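Local coordinates for protein cytochrome c class I (Sideroxydans lithotrophicus, PDB 4XXL) that carries a covalently bound heme c and probably serves as an electron shuttle in lithoautotrophic growth, at residues D32-L37 and I107-D112; H77-G82 and K96-K101. One frame throughout, in Å; residues are numbered along the deposited sequence.

Contact 1 of 2, residues D32-L37 and I107-D112; sequences DAAKSL and IKNLVD
Ala34 and Leu110 mark the crossing of the first helix, 31-40, with the last, 104-115. Their CA atoms are 4.5 Å apart, and the small methyl side chain of Ala34 lets the backbones come this near. Its CB points at the other helix and lies 4.0 Å from Leu110 CA. Leu110 CD1 reaches back and stops 3.7 Å from Ala34 O. One turn on, Leu37 extends the apolar contact. Its CG is anti to the backbone N (chi1 -167°), and CD2 meets Leu110 CD2 at 4.0 Å. The same methyl lies 4.1 Å from Ile107 N. The short segments of the two helices run at 101° to each other, with axes 8.6 Å apart. This near-perpendicular pairing of N- and C-terminal helices is a hallmark of the class I cytochrome c fold. Leu110 also touches the heme, so the crossing forms part of the pocket wall. Beside it Asn109 brings an amide to the first helix. Asn109 ND2 packs against Ala34 CB at 3.7 Å. It also lies 3.5 Å from Ala34 N, but both are donors and do not bond. Asn109 ND2 instead bonds to Asp30 O, just before the first helix. Ala33 CB touches the same ND2 at the exposed margin, and Trp113 packs on Ala34.

Contact 2 of 2, residues H77-G82 and K96-K101; sequences HHVTSG and KNINGK. With HEC (heme c), chain B.
Ile98 holds CG1 between its backbone N and carbonyl carbon (chi1 60°), and this places CG1 3.8 Å from Val79 CG2. Val79 CG2 is itself anti to the backbone N, and the two side chains cross obliquely. The backbones join at the same pair. Ile98 N donates to Val79 O over 2.8 Å, at 166° at the hydrogen. Asn97 CA adds a CA-H...O contact to Val79 O at 3.4 Å. The Asn97 side chain closes an Asx turn, in which OD1 accepts from Asn99 N at 2.8 Å and 161°. Its ND2 shares a water with Thr80 O. An alanine in place of Asn97 would probably leave Asn99 N without this acceptor, take one partner from the water, and leave the loop less firmly shaped. Thr80 CB packs on Asn99 CB at 3.8 Å, while Thr80 OG1 bonds back to Ile76 O. A second water accepts from Gly82 N and donates to His78 O and Lys96 O, so it ties the chain just past the helix to the start of the loop. Gly82 leaves the helical conformation with a positive phi. The contact also lines the heme pocket. His78 CE1 lies 3.3 Å from heme C1A, and heme CBA sits over the centre of one face of the His78 ring. Val79 CG2 and Ile98 CG2 both touch heme CBB. Lys96 CB packs at heme CHC, directly after the axial ligand His95. The C-terminal part of helix 71-81 is thus joined to the loop between strand 92-94 and helix 104-115, and Ile107 of that last helix packs against the junction.

From the N terminus, the chain enters contact 1 in helix 31-40. It then passes Cys43 and Cys46, which bind the heme covalently, and the axial ligand His47, and reaches helix 71-81, whose end opens contact 2. The antiparallel strands 84-86 and 92-94 and the second axial ligand, His95, follow before segment 96-101 closes that short loop. Helix 104-115 then returns to the first helix and closes the long loop of contact 1. Contact 2 therefore nests within contact 1. The two meet at Ile107, whose CG1 is 3.8 Å from Ile98 CD1 and whose CG2 is 3.9 Å from Val79 CG1. Both contacts border the one heme.

Contact 1 of 2, residues D32-L37 and I107-D112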
loop_
_atom_site.group_PDB
_atom_site.type_symbol
_atom_site.label_atom_id
_atom_site.label_comp_id
_atom_site.label_asym_id
_atom_site.label_seq_id
_atom_site.Cartn_x
_atom_site.Cartn_y
_atom_site.Cartn_z
ATOM N N ASP A 32 -10.342 5.501 -8.961
ATOM C CA ASP A 32 -11.340 5.844 -7.962
ATOM C C ASP A 32 -11.548 4.682 -6.981
ATOM O O ASP A 32 -11.724 4.890 -5.774
ATOM C CB ASP A 32 -12.709 6.173 -8.631
ATOM C CG ASP A 32 -12.783 7.587 -9.216
ATOM O OD1 ASP A 32 -11.762 8.312 -9.223
ATOM O OD2 ASP A 32 -13.903 7.950 -9.681
ATOM N N ALA A 33 -11.537 3.457 -7.513
ATOM C CA ALA A 33 -11.805 2.299 -6.671
ATOM C C ALA A 33 -10.635 2.072 -5.751
ATOM O O ALA A 33 -10.825 1.735 -4.614
ATOM C CB ALA A 33 -12.061 1.049 -7.483
ATOM N N ALA A 34 -9.444 2.299 -6.299
ATOM C CA ALA A 34 -8.259 2.202 -5.439
ATOM C C ALA A 34 -8.271 3.212 -4.271
ATOM O O ALA A 34 -8.066 2.854 -3.106
ATOM C CB ALA A 34 -7.003 2.358 -6.268
ATOM N N LYS A 35 -8.505 4.490 -4.570
ATOM C CA LYS A 35 -8.541 5.529 -3.551
ATOM C C LYS A 35 -9.710 5.292 -2.542
ATOM O O LYS A 35 -9.560 5.509 -1.346
ATOM C CB LYS A 35 -8.590 6.933 -4.176
ATOM C CG LYS A 35 -7.423 7.173 -5.086
ATOM C CD LYS A 35 -7.248 8.575 -5.611
ATOM C CE LYS A 35 -6.548 9.388 -4.560
ATOM N NZ LYS A 35 -6.303 10.746 -5.127
ATOM N N SER A 36 -10.855 4.823 -3.034
ATOM C CA SER A 36 -11.954 4.432 -2.175
ATOM C C SER A 36 -11.543 3.321 -1.146
ATOM O O SER A 36 -11.785 3.414 0.058
ATOM C CB SER A 36 -13.149 4.014 -3.033
ATOM O OG SER A 36 -14.191 3.516 -2.226
ATOM N N LEU A 37 -10.901 2.259 -1.656
ATOM C CA LEU A 37 -10.458 1.184 -0.777
ATOM C C LEU A 37 -9.424 1.681 0.266
ATOM O O LEU A 37 -9.447 1.296 1.457
ATOM C CB LEU A 37 -9.907 0.026 -1.612
ATOM C CG LEU A 37 -9.703 -1.267 -0.816
ATOM C CD1 LEU A 37 -11.028 -1.844 -0.338
ATOM C CD2 LEU A 37 -8.964 -2.277 -1.638
ATOM N N ILE A 107 -8.018 -5.600 -3.921
ATOM C CA ILE A 107 -6.701 -5.486 -3.258
ATOM C C ILE A 107 -5.644 -5.363 -4.364
ATOM O O ILE A 107 -4.756 -4.495 -4.316
ATOM C CB ILE A 107 -6.456 -6.655 -2.346
ATOM C CG1 ILE A 107 -7.305 -6.525 -1.093
ATOM C CG2 ILE A 107 -5.000 -6.729 -1.925
ATOM C CD1 ILE A 107 -7.439 -7.773 -0.246
ATOM N N LYS A 108 -5.754 -6.199 -5.392
ATOM C CA LYS A 108 -4.833 -6.157 -6.551
ATOM C C LYS A 108 -4.864 -4.768 -7.221
ATOM O O LYS A 108 -3.866 -4.209 -7.621
ATOM C CB LYS A 108 -5.168 -7.265 -7.583
ATOM C CG LYS A 108 -4.214 -7.321 -8.759
ATOM C CD LYS A 108 -4.548 -8.456 -9.732
ATOM C CE LYS A 108 -3.638 -8.538 -10.940
ATOM N NZ LYS A 108 -3.556 -7.244 -11.692
ATOM N N ASN A 109 -6.069 -4.252 -7.422
ATOM C CA ASN A 109 -6.200 -2.957 -8.059
ATOM C C ASN A 109 -5.579 -1.846 -7.211
ATOM O O ASN A 109 -4.885 -0.940 -7.739
ATOM C CB ASN A 109 -7.687 -2.658 -8.307
ATOM C CG ASN A 109 -7.894 -1.338 -8.962
ATOM O OD1 ASN A 109 -7.527 -1.155 -10.104
ATOM N ND2 ASN A 109 -8.449 -0.399 -8.220
ATOM N N LEU A 110 -5.713 -1.941 -5.905
ATOM C CA LEU A 110 -5.077 -0.941 -5.042
ATOM C C LEU A 110 -3.514 -1.024 -5.099
ATOM O O LEU A 110 -2.853 0.006 -5.249
ATOM C CB LEU A 110 -5.492 -1.102 -3.601
ATOM C CG LEU A 110 -4.736 -0.272 -2.560
ATOM C CD1 LEU A 110 -4.782 1.222 -2.815
ATOM C CD2 LEU A 110 -5.359 -0.531 -1.212
ATOM N N VAL A 111 -2.954 -2.223 -5.062
ATOM C CA VAL A 111 -1.522 -2.445 -5.213
ATOM C C VAL A 111 -1.054 -1.888 -6.536
ATOM O O VAL A 111 -0.027 -1.217 -6.636
ATOM C CB VAL A 111 -1.183 -3.945 -5.017
ATOM C CG1 VAL A 111 0.271 -4.292 -5.452
ATOM C CG2 VAL A 111 -1.343 -4.271 -3.520
ATOM N N ASP A 112 -1.799 -2.194 -7.588
ATOM C CA ASP A 112 -1.395 -1.753 -8.930
ATOM C C ASP A 112 -1.369 -0.214 -9.011
ATOM O O ASP A 112 -0.465 0.397 -9.616
ATOM C CB ASP A 112 -2.258 -2.349 -10.036
ATOM C CG ASP A 112 -2.085 -3.843 -10.200
ATOM O OD1 ASP A 112 -1.075 -4.401 -9.739
ATOM O OD2 ASP A 112 -2.957 -4.438 -10.830
#

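Contact 2 of 2, residues H77-G82 and K96-K101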
loop_
_atom_site.group_PDB
_atom_site.type_symbol
_atom_site.label_atom_id
_atom_site.label_comp_id
_atom_site.label_asym_id
_atom_site.label_seq_id
_atom_site.Cartn_x
_atom_site.Cartn_y
_atom_site.Cartn_z
ATOM N N HIS A 77 1.151 -9.453 -0.652
ATOM C CA HIS A 77 1.588 -10.107 0.559
ATOM C C HIS A 77 1.711 -9.148 1.726
ATOM O O HIS A 77 1.186 -9.392 2.807
ATOM C CB HIS A 77 2.898 -10.860 0.332
ATOM C CG HIS A 77 3.450 -11.436 1.573
ATOM N ND1 HIS A 77 3.020 -12.635 2.098
ATOM C CD2 HIS A 77 4.371 -10.955 2.436
ATOM C CE1 HIS A 77 3.676 -12.881 3.219
ATOM N NE2 HIS A 77 4.500 -11.875 3.449
ATOM N N HIS A 78 2.341 -8.026 1.493
ATOM C CA HIS A 78 2.567 -7.078 2.572
ATOM C C HIS A 78 1.261 -6.590 3.206
ATOM O O HIS A 78 1.207 -6.405 4.411
ATOM C CB HIS A 78 3.295 -5.846 2.032
ATOM C CG HIS A 78 3.427 -4.753 3.039
ATOM N ND1 HIS A 78 2.596 -3.663 3.100
ATOM C CD2 HIS A 78 4.289 -4.630 4.078
ATOM C CE1 HIS A 78 2.944 -2.920 4.124
ATOM N NE2 HIS A 78 3.995 -3.454 4.695
ATOM N N VAL A 79 0.235 -6.341 2.399
ATOM C CA VAL A 79 -1.029 -5.821 2.944
ATOM C C VAL A 79 -2.019 -6.845 3.503
ATOM O O VAL A 79 -3.082 -6.476 4.060
ATOM C CB VAL A 79 -1.662 -4.927 1.898
ATOM C CG1 VAL A 79 -2.373 -5.689 0.792
ATOM C CG2 VAL A 79 -2.520 -3.834 2.535
ATOM N N THR A 80 -1.686 -8.113 3.305
ATOM C CA THR A 80 -2.540 -9.231 3.737
ATOM C C THR A 80 -1.876 -10.137 4.759
ATOM O O THR A 80 -2.398 -11.225 5.017
ATOM C CB THR A 80 -3.036 -10.069 2.511
ATOM O OG1 THR A 80 -1.916 -10.649 1.869
ATOM C CG2 THR A 80 -3.910 -9.259 1.529
ATOM N N SER A 81 -0.711 -9.777 5.309
ATOM C CA SER A 81 0.005 -10.633 6.300
ATOM C C SER A 81 0.169 -10.095 7.723
ATOM O O SER A 81 0.390 -10.879 8.634
ATOM C CB SER A 81 1.402 -10.985 5.814
ATOM O OG SER A 81 2.129 -9.827 5.497
ATOM N N GLY A 82 0.121 -8.787 7.919
ATOM C CA GLY A 82 0.380 -8.237 9.259
ATOM C C GLY A 82 1.734 -8.414 9.814
ATOM O O GLY A 82 1.885 -8.634 11.060
ATOM N N LYS A 96 -1.294 -2.951 9.184
ATOM C CA LYS A 96 -2.722 -3.079 8.786
ATOM C C LYS A 96 -2.859 -4.280 7.827
ATOM O O LYS A 96 -2.074 -4.417 6.876
ATOM C CB LYS A 96 -3.189 -1.805 8.112
ATOM C CG LYS A 96 -4.628 -1.868 7.613
ATOM C CD LYS A 96 -5.561 -1.908 8.761
ATOM C CE LYS A 96 -7.007 -1.777 8.288
ATOM N NZ LYS A 96 -7.912 -1.896 9.442
ATOM N N ASN A 97 -3.768 -5.186 8.144
ATOM C CA ASN A 97 -3.959 -6.402 7.362
ATOM C C ASN A 97 -5.371 -6.368 6.809
ATOM O O ASN A 97 -6.320 -6.464 7.607
ATOM C CB ASN A 97 -3.738 -7.608 8.261
ATOM C CG ASN A 97 -3.874 -8.884 7.552
ATOM O OD1 ASN A 97 -4.377 -8.954 6.431
ATOM N ND2 ASN A 97 -3.455 -9.915 8.194
ATOM N N ILE A 98 -5.512 -6.276 5.503
ATOM C CA ILE A 98 -6.830 -6.252 4.910
ATOM C C ILE A 98 -7.268 -7.624 4.332
ATOM O O ILE A 98 -8.292 -7.704 3.576
ATOM C CB ILE A 98 -7.013 -5.106 3.894
ATOM C CG1 ILE A 98 -6.023 -5.239 2.764
ATOM C CG2 ILE A 98 -6.924 -3.756 4.642
ATOM C CD1 ILE A 98 -6.228 -4.191 1.676
ATOM N N ASN A 99 -6.565 -8.688 4.688
ATOM C CA ASN A 99 -6.958 -10.036 4.242
ATOM C C ASN A 99 -8.378 -10.340 4.739
ATOM O O ASN A 99 -8.677 -10.159 5.900
ATOM C CB ASN A 99 -5.969 -11.033 4.674
ATOM C CG ASN A 99 -5.995 -12.319 3.844
ATOM O OD1 ASN A 99 -6.286 -12.301 2.644
ATOM N ND2 ASN A 99 -5.654 -13.404 4.483
ATOM N N GLY A 100 -9.259 -10.687 3.805
ATOM C CA GLY A 100 -10.639 -10.976 4.159
ATOM C C GLY A 100 -11.519 -9.753 4.319
ATOM O O GLY A 100 -12.723 -9.887 4.549
ATOM N N LYS A 101 -10.958 -8.557 4.162
ATOM C CA LYS A 101 -11.723 -7.302 4.324
ATOM C C LYS A 101 -12.112 -6.651 3.000
ATOM O O LYS A 101 -12.843 -5.654 2.957
ATOM C CB LYS A 101 -10.978 -6.276 5.161
ATOM C CG LYS A 101 -10.666 -6.727 6.563
ATOM C CD LYS A 101 -11.762 -7.530 7.254
ATOM C CE LYS A 101 -11.272 -8.023 8.632
ATOM N NZ LYS A 101 -10.855 -6.884 9.496
HETATM FE FE HEC B . 1.275 1.032 5.409
HETATM C CHA HEC B . 4.634 0.392 4.771
HETATM C CHB HEC B . 0.477 0.176 2.161
HETATM C CHC HEC B . -2.083 1.177 6.202
HETATM C CHD HEC B . 2.062 2.464 8.356
HETATM N NA HEC B . 2.375 0.353 3.803
HETATM C C1A HEC B . 3.718 0.247 3.738
HETATM C C2A HEC B . 4.047 -0.085 2.399
HETATM C C3A HEC B . 2.871 -0.116 1.688
HETATM C C4A HEC B . 1.806 0.171 2.585
HETATM C CMA HEC B . 2.675 -0.363 0.224
HETATM C CAA HEC B . 5.478 -0.329 1.921
HETATM C CBA HEC B . 5.835 -1.782 2.143
HETATM C CGA HEC B . 7.192 -2.175 1.584
HETATM O O1A HEC B . 8.021 -1.299 1.298
HETATM O O2A HEC B . 7.400 -3.402 1.298
HETATM N NB HEC B . -0.459 0.753 4.402
HETATM C C1B HEC B . -0.566 0.402 3.075
HETATM C C2B HEC B . -1.947 0.280 2.733
HETATM C C3B HEC B . -2.694 0.529 3.821
HETATM C C4B HEC B . -1.761 0.816 4.904
HETATM C CMB HEC B . -2.451 -0.109 1.372
HETATM C CAB HEC B . -4.153 0.424 4.033
HETATM C CBB HEC B . -4.581 -0.908 3.832
HETATM N NC HEC B . 0.188 1.753 7.024
HETATM C C1C HEC B . -1.164 1.652 7.093
HETATM C C2C HEC B . -1.497 2.316 8.291
HETATM C C3C HEC B . -0.363 2.794 8.920
HETATM C C4C HEC B . 0.706 2.359 8.082
HETATM C CMC HEC B . -2.906 2.527 8.704
HETATM C CAC HEC B . -0.288 3.603 10.206
HETATM C CBC HEC B . -0.905 3.104 11.361
HETATM N ND HEC B . 2.954 1.289 6.360
HETATM C C1D HEC B . 3.113 1.939 7.566
HETATM C C2D HEC B . 4.536 1.951 7.992
HETATM C C3D HEC B . 5.204 1.379 7.000
HETATM C C4D HEC B . 4.235 0.996 5.955
HETATM C CMD HEC B . 5.058 2.533 9.249
HETATM C CAD HEC B . 6.727 1.188 6.897
HETATM C CBD HEC B . 7.142 -0.133 7.477
HETATM C CGD HEC B . 8.645 -0.430 7.442
HETATM O O1D HEC B . 9.442 0.138 6.634
HETATM O O2D HEC B . 9.070 -1.336 8.209
HETATM O O HOH W 1 -0.515 -6.644 6.377
HETATM O O HOH W 2 -2.586 -12.770 7.590
#